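Local coordinates for protein eukaryotic initiation factor 4F subunit p150 (Saccharomyces cerevisiae, PDB 2VSO) that scaffolds the cap-binding eIF4F complex in translation initiation, here through its MIF4G middle domain, the part that binds eIF4A, at residues S42-L47 with S57-I62; A86-H91 with A169-L174; P209-L214 with K261-I266. All blocks are in the same frame, centred on the assembly; numbering follows the deposited sequence.

Interaction 1 (S42-L47 with S57-I62)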
ATOM      1  N   SER C  42      20.111  -4.126  11.680  1.00 51.44           N
ATOM      2  CA  SER C  42      20.556  -4.353  10.317  1.00 40.23           C
ATOM      3  C   SER C  42      19.959  -5.640   9.772  1.00 52.62           C
ATOM      4  O   SER C  42      19.496  -5.684   8.638  1.00 70.18           O
ATOM      5  CB  SER C  42      22.086  -4.394  10.252  1.00 41.50           C
ATOM      6  OG  SER C  42      22.551  -4.249   8.914  1.00 50.41           O
ATOM      7  N   LEU C  43      19.948  -6.689  10.579  1.00 41.60           N
ATOM      8  CA  LEU C  43      19.412  -7.947  10.104  1.00 39.50           C
ATOM      9  C   LEU C  43      17.885  -7.946   9.984  1.00 49.65           C
ATOM     10  O   LEU C  43      17.334  -8.611   9.115  1.00 56.15           O
ATOM     11  CB  LEU C  43      19.893  -9.094  10.976  1.00 48.50           C
ATOM     12  CG  LEU C  43      21.375  -9.388  10.756  1.00 51.17           C
ATOM     13  CD1 LEU C  43      21.933 -10.281  11.857  1.00 44.36           C
ATOM     14  CD2 LEU C  43      21.566 -10.020   9.396  1.00 42.42           C
ATOM     15  N   LEU C  44      17.202  -7.194  10.834  1.00 43.54           N
ATOM     16  CA  LEU C  44      15.748  -7.149  10.769  1.00 37.84           C
ATOM     17  C   LEU C  44      15.253  -6.242   9.624  1.00 53.31           C
ATOM     18  O   LEU C  44      14.184  -6.476   9.059  1.00 48.34           O
ATOM     19  CB  LEU C  44      15.168  -6.728  12.112  1.00 34.30           C
ATOM     20  CG  LEU C  44      15.192  -7.849  13.156  1.00 42.39           C
ATOM     21  CD1 LEU C  44      14.495  -7.420  14.430  1.00 43.42           C
ATOM     22  CD2 LEU C  44      14.560  -9.127  12.618  1.00 49.74           C
ATOM     23  N   ASN C  45      16.043  -5.225   9.288  1.00 57.40           N
ATOM     24  CA  ASN C  45      15.739  -4.320   8.181  1.00 47.91           C
ATOM     25  C   ASN C  45      15.928  -5.002   6.835  1.00 64.48           C
ATOM     26  O   ASN C  45      15.348  -4.587   5.839  1.00 67.99           O
ATOM     27  CB  ASN C  45      16.642  -3.078   8.218  1.00 52.25           C
ATOM     28  CG  ASN C  45      16.237  -2.083   9.286  1.00 58.85           C
ATOM     29  OD1 ASN C  45      15.060  -1.989   9.669  1.00 41.98           O
ATOM     30  ND2 ASN C  45      17.221  -1.332   9.779  1.00 43.49           N
ATOM     31  N   LYS C  46      16.755  -6.042   6.813  1.00 64.72           N
ATOM     32  CA  LYS C  46      17.090  -6.754   5.581  1.00 52.87           C
ATOM     33  C   LYS C  46      16.191  -7.961   5.352  1.00 51.73           C
ATOM     34  O   LYS C  46      16.235  -8.578   4.290  1.00 68.97           O
ATOM     35  CB  LYS C  46      18.539  -7.249   5.624  1.00 39.38           C
ATOM     36  CG  LYS C  46      19.556  -6.185   5.749  1.00 40.59           C
ATOM     37  CD  LYS C  46      20.962  -6.771   5.697  1.00 42.49           C
ATOM     38  CE  LYS C  46      21.978  -5.674   5.441  1.00 42.95           C
ATOM     39  NZ  LYS C  46      23.355  -6.176   5.535  1.00 61.72           N
ATOM     40  N   LEU C  47      15.395  -8.310   6.353  1.00 58.63           N
ATOM     41  CA  LEU C  47      14.565  -9.503   6.263  1.00 55.73           C
ATOM     42  C   LEU C  47      13.499  -9.365   5.185  1.00 59.50           C
ATOM     43  O   LEU C  47      12.550  -8.594   5.327  1.00 65.98           O
ATOM     44  CB  LEU C  47      13.909  -9.830   7.604  1.00 44.52           C
ATOM     45  CG  LEU C  47      13.199 -11.184   7.583  1.00 51.92           C
ATOM     46  CD1 LEU C  47      14.208 -12.318   7.489  1.00 47.63           C
ATOM     47  CD2 LEU C  47      12.296 -11.364   8.796  1.00 45.31           C
ATOM     48  N   SER C  57      19.378 -17.029   9.132  1.00 93.61           N
ATOM     49  CA  SER C  57      20.519 -17.837   9.549  1.00 97.32           C
ATOM     50  C   SER C  57      21.481 -16.958  10.324  1.00 84.35           C
ATOM     51  O   SER C  57      22.100 -17.392  11.299  1.00 90.87           O
ATOM     52  CB  SER C  57      21.240 -18.445   8.350  1.00111.74           C
ATOM     53  OG  SER C  57      22.368 -17.666   7.997  1.00125.22           O
ATOM     54  N   GLU C  58      21.616 -15.714   9.890  1.00 59.81           N
ATOM     55  CA  GLU C  58      22.508 -14.803  10.586  1.00 58.07           C
ATOM     56  C   GLU C  58      21.932 -14.344  11.923  1.00 62.54           C
ATOM     57  O   GLU C  58      22.662 -14.193  12.899  1.00 82.18           O
ATOM     58  CB  GLU C  58      22.884 -13.629   9.686  1.00 68.80           C
ATOM     59  CG  GLU C  58      23.451 -14.096   8.355  1.00 86.07           C
ATOM     60  CD  GLU C  58      24.498 -13.162   7.801  1.00 96.26           C
ATOM     61  OE1 GLU C  58      25.217 -13.572   6.864  1.00102.31           O
ATOM     62  OE2 GLU C  58      24.607 -12.024   8.309  1.00 95.19           O
ATOM     63  N   ILE C  59      20.623 -14.145  11.981  1.00 62.63           N
ATOM     64  CA  ILE C  59      19.971 -13.797  13.238  1.00 54.09           C
ATOM     65  C   ILE C  59      20.049 -14.956  14.244  1.00 62.90           C
ATOM     66  O   ILE C  59      19.997 -14.749  15.458  1.00 61.58           O
ATOM     67  CB  ILE C  59      18.510 -13.382  13.007  1.00 43.22           C
ATOM     68  CG1 ILE C  59      18.472 -12.040  12.270  1.00 51.05           C
ATOM     69  CG2 ILE C  59      17.723 -13.326  14.336  1.00 35.63           C
ATOM     70  CD1 ILE C  59      17.095 -11.652  11.786  1.00 54.75           C
ATOM     71  N   LEU C  60      20.185 -16.176  13.738  1.00 62.68           N
ATOM     72  CA  LEU C  60      20.262 -17.348  14.604  1.00 59.60           C
ATOM     73  C   LEU C  60      21.684 -17.553  15.169  1.00 74.03           C
ATOM     74  O   LEU C  60      21.858 -18.170  16.222  1.00 64.79           O
ATOM     75  CB  LEU C  60      19.759 -18.593  13.863  1.00 45.57           C
ATOM     76  CG  LEU C  60      20.088 -19.977  14.424  1.00 64.16           C
ATOM     77  CD1 LEU C  60      19.364 -20.231  15.727  1.00 55.48           C
ATOM     78  CD2 LEU C  60      19.744 -21.043  13.392  1.00 79.37           C
ATOM     79  N   ALA C  61      22.692 -17.032  14.468  1.00 64.55           N
ATOM     80  CA  ALA C  61      24.068 -17.084  14.956  1.00 58.54           C
ATOM     81  C   ALA C  61      24.247 -16.074  16.073  1.00 78.81           C
ATOM     82  O   ALA C  61      25.077 -16.253  16.966  1.00 94.98           O
ATOM     83  CB  ALA C  61      25.058 -16.806  13.833  1.00 51.38           C
ATOM     84  N   ILE C  62      23.476 -14.996  16.007  1.00 74.24           N
ATOM     85  CA  ILE C  62      23.505 -13.990  17.056  1.00 61.95           C
ATOM     86  C   ILE C  62      22.772 -14.547  18.263  1.00 59.12           C
ATOM     87  O   ILE C  62      23.215 -14.376  19.397  1.00 62.52           O
ATOM     88  CB  ILE C  62      22.872 -12.665  16.577  1.00 59.61           C
ATOM     89  CG1 ILE C  62      23.766 -11.999  15.539  1.00 61.03           C
ATOM     90  CG2 ILE C  62      22.655 -11.710  17.722  1.00 39.79           C
ATOM     91  CD1 ILE C  62      23.362 -10.583  15.236  1.00 66.29           C
TER
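The carboxylate of E58 is the flat group of this contact, and L43 meets it with a methyl: L43 CD2 lies 3.8 Å from E58 OE2. The same methyl also rests against E58 CB, and the two side chains cross at about a right angle. This is an apolar touch on a charged group, whose main partner lies elsewhere: E58 OE1 forms a salt bridge with a basic side chain on the chain of another protein. K46 NZ stands 6.6 Å from E58 OE2, so opposite charges are near but their charged atoms do not meet.

The rest of the contact is aliphatic, and no hydrogen bond passes between the segments. L43 supplies most of it, with CB and both methyls engaged. L43 and I59 slide past each other in opposite directions, bringing L43 CB to 3.5 Å from I59 CG1. I59 CG1 lies anti to the carbonyl carbon (chi1 -69°), and from there CD1 extends to L44 CD2 at 3.7 Å, those two side chains again crossing at about a right angle. With I62 the approach is tip to tip, L43 CD1 to I62 CD1 at 3.7 Å. L43 thus touches E58 and I59 on one turn of its partner helix and I62 on the next, and the backbones come nearest at L43 and I59, whose CA atoms are 6.7 Å apart.

The segments belong to helices 33-45 and 52-64, consecutive and running in broadly opposite directions, an antiparallel helix pair in keeping with the HEAT-like all-helical fold of MIF4G domains. I55 of helix 52-64 extends the apolar layer under L43. Helix 93-106 covers I59 through L99, while helix 73-88 adds V78 against I62 and K85, whose NZ bonds N45 OD1, against L44.

Interaction 2 (A86-H91 with A169-L174)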
ATOM      1  N   ALA C  86       8.336  -6.724  14.834  1.00 41.50           N
ATOM      2  CA  ALA C  86       7.075  -7.285  14.371  1.00 41.27           C
ATOM      3  C   ALA C  86       5.896  -6.359  14.662  1.00 41.64           C
ATOM      4  O   ALA C  86       4.993  -6.218  13.839  1.00 52.45           O
ATOM      5  CB  ALA C  86       6.846  -8.673  14.985  1.00 39.82           C
ATOM      6  N   CYS C  87       5.922  -5.737  15.836  1.00 42.04           N
ATOM      7  CA  CYS C  87       4.853  -4.853  16.298  1.00 43.60           C
ATOM      8  C   CYS C  87       4.777  -3.527  15.533  1.00 60.27           C
ATOM      9  O   CYS C  87       3.729  -2.883  15.530  1.00 71.38           O
ATOM     10  CB  CYS C  87       5.034  -4.569  17.798  1.00 36.54           C
ATOM     11  SG  CYS C  87       4.824  -6.031  18.848  1.00 56.95           S
ATOM     12  N   ASP C  88       5.879  -3.115  14.901  1.00 44.82           N
ATOM     13  CA  ASP C  88       5.922  -1.851  14.151  1.00 52.01           C
ATOM     14  C   ASP C  88       5.814  -2.045  12.635  1.00 53.34           C
ATOM     15  O   ASP C  88       5.642  -1.084  11.882  1.00 48.73           O
ATOM     16  CB  ASP C  88       7.220  -1.094  14.444  1.00 56.05           C
ATOM     17  CG  ASP C  88       7.265  -0.538  15.842  1.00 84.48           C
ATOM     18  OD1 ASP C  88       8.323  -0.653  16.491  1.00 94.61           O
ATOM     19  OD2 ASP C  88       6.242   0.011  16.298  1.00101.57           O
ATOM     20  N   GLU C  89       5.953  -3.288  12.195  1.00 45.75           N
ATOM     21  CA  GLU C  89       5.954  -3.615  10.780  1.00 55.27           C
ATOM     22  C   GLU C  89       4.996  -4.770  10.526  1.00 59.12           C
ATOM     23  O   GLU C  89       5.396  -5.805  10.004  1.00 63.01           O
ATOM     24  CB  GLU C  89       7.379  -3.920  10.279  1.00 36.57           C
ATOM     25  CG  GLU C  89       8.312  -2.725  10.440  1.00 52.88           C
ATOM     26  CD  GLU C  89       9.687  -2.883   9.759  1.00 64.00           C
ATOM     27  OE1 GLU C  89      10.470  -1.896   9.752  1.00 70.54           O
ATOM     28  OE2 GLU C  89       9.992  -3.976   9.235  1.00 54.08           O
ATOM     29  N   PRO C  90       3.715  -4.566  10.883  1.00 62.70           N
ATOM     30  CA  PRO C  90       2.620  -5.535  10.807  1.00 50.56           C
ATOM     31  C   PRO C  90       2.562  -6.228   9.464  1.00 52.09           C
ATOM     32  O   PRO C  90       2.217  -7.406   9.401  1.00 72.00           O
ATOM     33  CB  PRO C  90       1.375  -4.662  10.969  1.00 45.44           C
ATOM     34  CG  PRO C  90       1.836  -3.497  11.736  1.00 63.24           C
ATOM     35  CD  PRO C  90       3.223  -3.229  11.262  1.00 72.99           C
ATOM     36  N   HIS C  91       2.880  -5.496   8.403  1.00 43.84           N
ATOM     37  CA  HIS C  91       2.830  -6.055   7.064  1.00 56.44           C
ATOM     38  C   HIS C  91       3.737  -7.274   6.949  1.00 61.98           C
ATOM     39  O   HIS C  91       3.529  -8.134   6.095  1.00 56.02           O
ATOM     40  CB  HIS C  91       3.206  -5.001   6.013  1.00 68.85           C
ATOM     41  CG  HIS C  91       3.031  -5.469   4.603  1.00 84.73           C
ATOM     42  ND1 HIS C  91       1.795  -5.549   3.991  1.00 98.57           N
ATOM     43  CD2 HIS C  91       3.929  -5.896   3.683  1.00 87.79           C
ATOM     44  CE1 HIS C  91       1.942  -5.998   2.758  1.00 97.77           C
ATOM     45  NE2 HIS C  91       3.229  -6.219   2.546  1.00102.21           N
ATOM     46  N   ALA C 169       1.108   3.810  20.534  1.00 41.56           N
ATOM     47  CA  ALA C 169       0.752   2.846  21.555  1.00 43.02           C
ATOM     48  C   ALA C 169      -0.323   1.862  21.101  1.00 55.57           C
ATOM     49  O   ALA C 169      -0.254   0.667  21.402  1.00 66.06           O
ATOM     50  CB  ALA C 169       0.298   3.565  22.788  1.00 47.07           C
ATOM     51  N   LYS C 170      -1.328   2.363  20.398  1.00 59.08           N
ATOM     52  CA  LYS C 170      -2.415   1.511  19.944  1.00 57.39           C
ATOM     53  C   LYS C 170      -1.917   0.742  18.740  1.00 49.88           C
ATOM     54  O   LYS C 170      -2.040  -0.477  18.660  1.00 56.56           O
ATOM     55  CB  LYS C 170      -3.644   2.348  19.585  1.00 52.68           C
ATOM     56  CG  LYS C 170      -4.823   1.556  19.065  1.00 53.86           C
ATOM     57  CD  LYS C 170      -6.024   2.459  18.849  1.00 50.11           C
ATOM     58  CE  LYS C 170      -7.148   1.733  18.154  1.00 64.61           C
ATOM     59  NZ  LYS C 170      -8.084   2.696  17.523  1.00 79.75           N
ATOM     60  N   ARG C 171      -1.322   1.462  17.807  1.00 54.56           N
ATOM     61  CA  ARG C 171      -0.807   0.836  16.609  1.00 61.87           C
ATOM     62  C   ARG C 171       0.065  -0.368  17.007  1.00 62.37           C
ATOM     63  O   ARG C 171      -0.128  -1.483  16.515  1.00 54.14           O
ATOM     64  CB  ARG C 171      -0.053   1.871  15.769  1.00 31.37           C
ATOM     65  CG  ARG C 171       0.797   1.297  14.672  1.00 55.99           C
ATOM     66  CD  ARG C 171       1.668   2.367  14.036  1.00 53.24           C
ATOM     67  NE  ARG C 171       2.835   2.686  14.856  1.00 82.13           N
ATOM     68  CZ  ARG C 171       4.032   2.122  14.711  1.00 89.55           C
ATOM     69  NH1 ARG C 171       4.232   1.204  13.773  1.00 80.16           N
ATOM     70  NH2 ARG C 171       5.032   2.479  15.507  1.00100.51           N
ATOM     71  N   ARG C 172       0.991  -0.145  17.935  1.00 60.62           N
ATOM     72  CA  ARG C 172       1.934  -1.184  18.349  1.00 60.89           C
ATOM     73  C   ARG C 172       1.267  -2.311  19.125  1.00 58.36           C
ATOM     74  O   ARG C 172       1.609  -3.473  18.953  1.00 63.91           O
ATOM     75  CB  ARG C 172       3.084  -0.583  19.159  1.00 58.18           C
ATOM     76  CG  ARG C 172       4.028   0.258  18.321  1.00 78.19           C
ATOM     77  CD  ARG C 172       5.096   0.916  19.168  1.00 89.32           C
ATOM     78  NE  ARG C 172       5.940   1.805  18.376  1.00102.84           N
ATOM     79  CZ  ARG C 172       6.895   2.574  18.889  1.00120.04           C
ATOM     80  NH1 ARG C 172       7.121   2.562  20.197  1.00127.14           N
ATOM     81  NH2 ARG C 172       7.621   3.354  18.101  1.00122.43           N
ATOM     82  N   GLY C 173       0.315  -1.972  19.982  1.00 52.29           N
ATOM     83  CA  GLY C 173      -0.467  -2.995  20.652  1.00 35.83           C
ATOM     84  C   GLY C 173      -1.181  -3.891  19.654  1.00 55.52           C
ATOM     85  O   GLY C 173      -1.065  -5.114  19.720  1.00 54.32           O
ATOM     86  N   LEU C 174      -1.919  -3.279  18.727  1.00 42.84           N
ATOM     87  CA  LEU C 174      -2.645  -4.017  17.694  1.00 46.28           C
ATOM     88  C   LEU C 174      -1.706  -4.785  16.767  1.00 36.34           C
ATOM     89  O   LEU C 174      -2.044  -5.851  16.290  1.00 50.76           O
ATOM     90  CB  LEU C 174      -3.565  -3.078  16.900  1.00 35.82           C
ATOM     91  CG  LEU C 174      -4.729  -2.648  17.788  1.00 48.94           C
ATOM     92  CD1 LEU C 174      -5.814  -1.916  17.020  1.00 31.41           C
ATOM     93  CD2 LEU C 174      -5.287  -3.895  18.480  1.00 28.23           C
TER
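D88 sets one carboxylate oxygen between two consecutive arginines, and the two guanidiniums are turned differently to reach it. R171 crosses D88 at about a right angle, yet its guanidinium is nearly parallel to the carboxylate, the planes 19° apart. NH2 of R171 approaches OD2 of D88 to 2.9 Å. The chain of R171 bends at chi3 (78°), which turns NE out of line with the preceding carbons, and its NH1 gives a weak bond in the guanidinium plane to the backbone O of D88. R172 is extended from CG to NE and its plane is tilted 66° from the carboxylate; R172 NE lies 2.8 Å from D88 OD2. Both salt-bridge hydrogen bonds are bent and weak, so charge attraction probably contributes much of the pairing.

The arginines also lie against each other, R172 CG being 3.7 Å above one face of the R171 guanidinium, towards its rim. Beside this group the backbones close to 5.1 Å between C87 CA and R172 CA.

This is a salt-bridge network at the C-terminal end of helix 73-88, tying it to the flank of helix 163-185 within the α-helical MIF4G repeat fold.

Interaction 3 (P209-L214 with K261-I266)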
ATOM      1  N   PRO C 209     -16.293   0.414  19.860  1.00 81.22           N
ATOM      2  CA  PRO C 209     -15.053  -0.046  19.221  1.00 69.52           C
ATOM      3  C   PRO C 209     -14.645   0.843  18.058  1.00 73.71           C
ATOM      4  O   PRO C 209     -15.498   1.242  17.273  1.00 74.20           O
ATOM      5  CB  PRO C 209     -15.422  -1.439  18.692  1.00 71.76           C
ATOM      6  CG  PRO C 209     -16.826  -1.734  19.218  1.00 71.52           C
ATOM      7  CD  PRO C 209     -17.448  -0.407  19.466  1.00 69.44           C
ATOM      8  N   SER C 210     -13.355   1.147  17.956  1.00 64.12           N
ATOM      9  CA  SER C 210     -12.848   1.933  16.844  1.00 55.84           C
ATOM     10  C   SER C 210     -12.696   1.025  15.632  1.00 68.28           C
ATOM     11  O   SER C 210     -12.746  -0.194  15.754  1.00 82.13           O
ATOM     12  CB  SER C 210     -11.514   2.589  17.198  1.00 62.97           C
ATOM     13  OG  SER C 210     -10.484   1.621  17.307  1.00 89.36           O
ATOM     14  N   GLU C 211     -12.516   1.608  14.457  1.00 63.39           N
ATOM     15  CA  GLU C 211     -12.445   0.794  13.255  1.00 63.36           C
ATOM     16  C   GLU C 211     -11.139  -0.002  13.129  1.00 54.74           C
ATOM     17  O   GLU C 211     -11.127  -1.088  12.556  1.00 49.31           O
ATOM     18  CB  GLU C 211     -12.748   1.630  12.009  1.00 72.68           C
ATOM     19  CG  GLU C 211     -14.237   1.930  11.891  1.00100.17           C
ATOM     20  CD  GLU C 211     -14.644   2.458  10.531  1.00103.50           C
ATOM     21  OE1 GLU C 211     -13.749   2.813   9.732  1.00111.32           O
ATOM     22  OE2 GLU C 211     -15.867   2.521  10.274  1.00 89.53           O
ATOM     23  N   GLU C 212     -10.051   0.523  13.679  1.00 49.74           N
ATOM     24  CA  GLU C 212      -8.792  -0.213  13.708  1.00 47.94           C
ATOM     25  C   GLU C 212      -8.895  -1.487  14.556  1.00 49.34           C
ATOM     26  O   GLU C 212      -8.344  -2.524  14.201  1.00 53.08           O
ATOM     27  CB  GLU C 212      -7.659   0.668  14.232  1.00 57.95           C
ATOM     28  CG  GLU C 212      -7.609   2.050  13.613  1.00 72.53           C
ATOM     29  CD  GLU C 212      -6.406   2.829  14.083  1.00108.21           C
ATOM     30  OE1 GLU C 212      -5.561   2.230  14.785  1.00118.95           O
ATOM     31  OE2 GLU C 212      -6.307   4.032  13.758  1.00125.04           O
ATOM     32  N   THR C 213      -9.608  -1.403  15.674  1.00 47.72           N
ATOM     33  CA  THR C 213      -9.788  -2.553  16.552  1.00 44.95           C
ATOM     34  C   THR C 213     -10.596  -3.657  15.882  1.00 53.41           C
ATOM     35  O   THR C 213     -10.204  -4.824  15.908  1.00 46.10           O
ATOM     36  CB  THR C 213     -10.440  -2.141  17.889  1.00 47.85           C
ATOM     37  OG1 THR C 213      -9.470  -1.461  18.691  1.00 70.87           O
ATOM     38  CG2 THR C 213     -10.925  -3.345  18.641  1.00 38.65           C
ATOM     39  N   LEU C 214     -11.719  -3.269  15.283  1.00 63.26           N
ATOM     40  CA  LEU C 214     -12.586  -4.175  14.528  1.00 50.99           C
ATOM     41  C   LEU C 214     -11.848  -4.821  13.367  1.00 45.63           C
ATOM     42  O   LEU C 214     -12.001  -6.007  13.100  1.00 46.86           O
ATOM     43  CB  LEU C 214     -13.770  -3.395  13.973  1.00 60.08           C
ATOM     44  CG  LEU C 214     -14.820  -2.956  14.974  1.00 56.37           C
ATOM     45  CD1 LEU C 214     -15.586  -1.789  14.406  1.00 55.14           C
ATOM     46  CD2 LEU C 214     -15.726  -4.137  15.298  1.00 42.23           C
ATOM     47  N   LYS C 261     -22.864   2.329  14.511  1.00 91.75           N
ATOM     48  CA  LYS C 261     -22.783   3.022  13.232  1.00 99.21           C
ATOM     49  C   LYS C 261     -21.362   2.941  12.686  1.00100.39           C
ATOM     50  O   LYS C 261     -20.481   3.694  13.098  1.00105.50           O
ATOM     51  CB  LYS C 261     -23.238   4.481  13.366  1.00110.97           C
ATOM     52  CG  LYS C 261     -23.466   5.177  12.029  1.00126.73           C
ATOM     53  CD  LYS C 261     -24.252   6.471  12.183  1.00138.82           C
ATOM     54  CE  LYS C 261     -25.703   6.208  12.564  1.00143.20           C
ATOM     55  NZ  LYS C 261     -26.538   7.438  12.432  1.00145.49           N
ATOM     56  N   ILE C 262     -21.154   2.012  11.757  1.00 87.63           N
ATOM     57  CA  ILE C 262     -19.838   1.735  11.197  1.00 64.09           C
ATOM     58  C   ILE C 262     -19.847   1.830   9.666  1.00 58.35           C
ATOM     59  O   ILE C 262     -20.873   1.641   9.020  1.00 59.16           O
ATOM     60  CB  ILE C 262     -19.333   0.324  11.615  1.00 59.84           C
ATOM     61  CG1 ILE C 262     -20.408  -0.722  11.325  1.00 58.44           C
ATOM     62  CG2 ILE C 262     -18.973   0.294  13.092  1.00 66.32           C
ATOM     63  CD1 ILE C 262     -20.031  -2.108  11.692  1.00 67.98           C
ATOM     64  N   SER C 263     -18.687   2.117   9.093  1.00 44.88           N
ATOM     65  CA  SER C 263     -18.535   2.183   7.656  1.00 43.73           C
ATOM     66  C   SER C 263     -19.031   0.893   7.028  1.00 57.64           C
ATOM     67  O   SER C 263     -18.926  -0.172   7.620  1.00 52.09           O
ATOM     68  CB  SER C 263     -17.068   2.426   7.288  1.00 54.19           C
ATOM     69  OG  SER C 263     -16.347   1.212   7.227  1.00 53.51           O
ATOM     70  N   SER C 264     -19.585   0.998   5.829  1.00 68.17           N
ATOM     71  CA  SER C 264     -20.068  -0.163   5.107  1.00 65.19           C
ATOM     72  C   SER C 264     -18.959  -1.185   4.964  1.00 54.84           C
ATOM     73  O   SER C 264     -19.206  -2.380   5.023  1.00 59.99           O
ATOM     74  CB  SER C 264     -20.573   0.240   3.714  1.00 58.28           C
ATOM     75  OG  SER C 264     -21.825   0.892   3.788  1.00 87.06           O
ATOM     76  N   ARG C 265     -17.739  -0.703   4.748  1.00 53.88           N
ATOM     77  CA  ARG C 265     -16.593  -1.565   4.488  1.00 48.07           C
ATOM     78  C   ARG C 265     -16.392  -2.544   5.642  1.00 69.11           C
ATOM     79  O   ARG C 265     -16.199  -3.739   5.416  1.00 70.59           O
ATOM     80  CB  ARG C 265     -15.339  -0.710   4.286  1.00 47.68           C
ATOM     81  CG  ARG C 265     -14.184  -1.412   3.615  1.00 43.53           C
ATOM     82  CD  ARG C 265     -13.012  -0.464   3.455  1.00 50.40           C
ATOM     83  NE  ARG C 265     -12.415  -0.154   4.746  1.00 81.39           N
ATOM     84  CZ  ARG C 265     -11.464  -0.883   5.318  1.00 79.63           C
ATOM     85  NH1 ARG C 265     -10.987  -1.963   4.700  1.00 62.47           N
ATOM     86  NH2 ARG C 265     -10.992  -0.526   6.505  1.00 76.48           N
ATOM     87  N   ILE C 266     -16.448  -2.023   6.872  1.00 67.29           N
ATOM     88  CA  ILE C 266     -16.267  -2.826   8.080  1.00 53.96           C
ATOM     89  C   ILE C 266     -17.476  -3.711   8.339  1.00 60.51           C
ATOM     90  O   ILE C 266     -17.338  -4.840   8.808  1.00 83.61           O
ATOM     91  CB  ILE C 266     -16.011  -1.958   9.343  1.00 51.89           C
ATOM     92  CG1 ILE C 266     -14.994  -0.861   9.064  1.00 60.71           C
ATOM     93  CG2 ILE C 266     -15.487  -2.813  10.464  1.00 58.45           C
ATOM     94  CD1 ILE C 266     -13.577  -1.352   9.043  1.00 66.67           C
TER
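E211 carries its CG anti to the carbonyl carbon (chi1 -75°), and the chain, extended beyond CG, sends the carboxylate across to S263. The bond that results is fairly straight: S263 N donates to E211 OE2 over 3.1 Å, at 160°, and meets the oxygen nearly along its C-O axis. In S263 itself OG sits between the backbone N and the carbonyl carbon, where it accepts from I266 N at 3.3 Å with an angle of 163°.

S263 is therefore the N-cap of helix 264-278. In a capping box the side chain three residues on would accept from the N-cap N-H; that residue is I266, which cannot, and E211 of another helix does so in its place. The carboxylate lies near this helix start, where the helix dipole would be expected to favour its negative charge.

Beneath the polar pair, I266 packs against two residues of helix 211-228. Its CG1 approaches E211 CD to 3.6 Å, and CG2 lies 3.9 Å from L214 CB, with the I266 and L214 side chains crossing at about a right angle. L214 CD1 reaches I262 CG2 more loosely, at 4.2 Å. Helix 242-257 adds I256 to both L214 and I262, and L205 of helix 191-206 touches L214. A salt bridge from R265 NH2 to E215 OE2 also joins helices 264-278 and 211-228.

In the fold
The three contacts follow one another along the chain and across the elongated array of helices. Centres of interactions 1 and 2 are 20 Å apart, those of 2 and 3 18 Å, and those of 1 and 3, on opposite sides of the chain's centre, 37 Å. Interactions 2 and 3 touch: K170 NZ lies 2.6 Å from S210 OG, a probable hydrogen bond. Interactions 1 and 2 do not, their nearest atoms being about 5 Å apart. No catalytic site or ligand pocket links them. Residues of all three segment pairs reach the chain of another protein, presumably eIF4A, consistent with a partner-binding surface that extends along the domain.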